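Local atomic coordinates of beta-mannosidase (Trichoderma harzianum, PDB entry 4CVU), a protein that probably releases terminal beta-linked mannose from the non-reducing ends of oligosaccharides by hydrolysis, as a secreted, glycosylated family 2 glycoside hydrolase. Residues Tyr629-Gly632 and Arg636-His639. Numbering follows the deposited sequence.
Sequences YPAG and RNIH. With NAG (2-acetamido-2-deoxy-beta-D-glucopyranose), chain L.
Asn637 turns its carboxamide toward Ala631 and a protein-linked N-acetylglucosamine together. Its ND2 donates to Ala631 O at 3.0 Å, with an N-H...O angle of 149°. The acceptor lies close to the amide plane, while the nitrogen stands 26° off the Ala631 carbonyl plane. The same nitrogen reaches the sugar ring oxygen O5 at 2.7 Å, so ND2 is gripped by two acceptors, one protein and one glycan. Behind the amide, the CB atoms of Ala631 and Asn637 meet at 3.7 Å. On the loop side, the acetyl methyl C8 of the sugar lies 3.7 Å from Tyr629 CD2, approaching the ring obliquely. A water bridges the backbones, donating to Tyr629 O at 2.7 Å and Asn637 O at 3.0 Å. Asn637 is the N-cap of helix 638-655: its OD1 accepts from the backbone N of Asn640, the side chain being extended with CG opposite the backbone N (chi1 -162°). Without this carboxamide, as with an alanine here, Ala631 O and the sugar O5 would probably lose their shared donor and the helix start its side-chain cap. Asn640, which begins an Asn-Ser-Thr sequon and is probably the glycosylated residue, donates from ND2 to Pro630 O, and Tyr629 OH hydrogen-bonds Glu647 OE2 farther along the helix. The contact thus ties the loop following helix 620-625 to the N-terminal end of helix 638-655.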
# COMPACT_ATOMS: atom_id res chain seq x y z
N TYR A 629 -5.99 -15.02 -18.41
CA TYR A 629 -5.07 -15.53 -19.41
C TYR A 629 -3.97 -14.52 -19.72
O TYR A 629 -4.18 -13.33 -19.62
CB TYR A 629 -5.82 -15.82 -20.70
CG TYR A 629 -6.73 -16.98 -20.56
CD1 TYR A 629 -7.92 -16.86 -19.86
CD2 TYR A 629 -6.39 -18.23 -21.07
CE1 TYR A 629 -8.76 -17.95 -19.70
CE2 TYR A 629 -7.22 -19.32 -20.92
CZ TYR A 629 -8.41 -19.18 -20.22
OH TYR A 629 -9.24 -20.24 -20.05
N PRO A 630 -2.79 -15.01 -20.14
CA PRO A 630 -1.66 -14.12 -20.25
C PRO A 630 -1.76 -13.19 -21.49
O PRO A 630 -2.56 -13.41 -22.42
CB PRO A 630 -0.47 -15.08 -20.32
CG PRO A 630 -1.01 -16.35 -20.85
CD PRO A 630 -2.48 -16.38 -20.59
N ALA A 631 -0.95 -12.15 -21.45
CA ALA A 631 -1.05 -11.04 -22.35
C ALA A 631 -0.64 -11.40 -23.79
O ALA A 631 -1.06 -10.73 -24.73
CB ALA A 631 -0.19 -9.87 -21.80
N GLY A 632 0.16 -12.44 -23.95
CA GLY A 632 0.69 -12.82 -25.24
C GLY A 632 1.71 -11.83 -25.77
O GLY A 632 1.80 -11.62 -26.97
N ARG A 636 -0.67 -4.12 -21.91
CA ARG A 636 -1.55 -4.20 -20.73
C ARG A 636 -2.85 -4.81 -21.20
O ARG A 636 -3.79 -4.11 -21.56
CB ARG A 636 -1.82 -2.83 -20.11
CG ARG A 636 -0.60 -2.17 -19.49
CD ARG A 636 -0.98 -0.99 -18.59
NE ARG A 636 0.20 -0.45 -17.91
CZ ARG A 636 0.17 0.29 -16.80
NH1 ARG A 636 -0.99 0.60 -16.21
NH2 ARG A 636 1.30 0.74 -16.28
N ASN A 637 -2.89 -6.13 -21.19
CA ASN A 637 -3.97 -6.86 -21.80
C ASN A 637 -5.12 -7.12 -20.78
O ASN A 637 -5.22 -8.20 -20.16
CB ASN A 637 -3.41 -8.12 -22.40
CG ASN A 637 -4.32 -8.75 -23.42
OD1 ASN A 637 -5.54 -8.59 -23.36
ND2 ASN A 637 -3.73 -9.44 -24.40
N ILE A 638 -5.98 -6.11 -20.64
CA ILE A 638 -7.15 -6.18 -19.73
C ILE A 638 -8.13 -7.23 -20.21
O ILE A 638 -8.72 -7.94 -19.42
CB ILE A 638 -7.87 -4.79 -19.61
CG1 ILE A 638 -7.20 -3.95 -18.54
CG2 ILE A 638 -9.33 -4.92 -19.16
CD1 ILE A 638 -6.11 -3.11 -19.08
N HIS A 639 -8.29 -7.35 -21.51
CA HIS A 639 -9.23 -8.31 -22.06
C HIS A 639 -8.90 -9.76 -21.65
O HIS A 639 -9.76 -10.50 -21.18
CB HIS A 639 -9.27 -8.20 -23.58
CG HIS A 639 -10.13 -9.23 -24.24
ND1 HIS A 639 -11.48 -9.05 -24.48
CD2 HIS A 639 -9.82 -10.48 -24.71
CE1 HIS A 639 -11.97 -10.13 -25.07
NE2 HIS A 639 -10.99 -11.01 -25.21
C1 NAG L . -4.40 -12.61 -25.51
C2 NAG L . -5.42 -13.47 -26.20
C3 NAG L . -4.99 -13.71 -27.64
C4 NAG L . -4.77 -12.34 -28.30
C5 NAG L . -3.80 -11.50 -27.46
C6 NAG L . -3.56 -10.11 -28.04
C7 NAG L . -6.70 -15.34 -25.23
C8 NAG L . -6.65 -16.62 -24.42
N2 NAG L . -5.54 -14.71 -25.45
O3 NAG L . -6.00 -14.48 -28.28
O4 NAG L . -4.25 -12.47 -29.62
O5 NAG L . -4.33 -11.35 -26.17
O6 NAG L . -4.80 -9.45 -28.16
O7 NAG L . -7.79 -14.94 -25.62
O HOH W 1 -3.61 -10.72 -20.11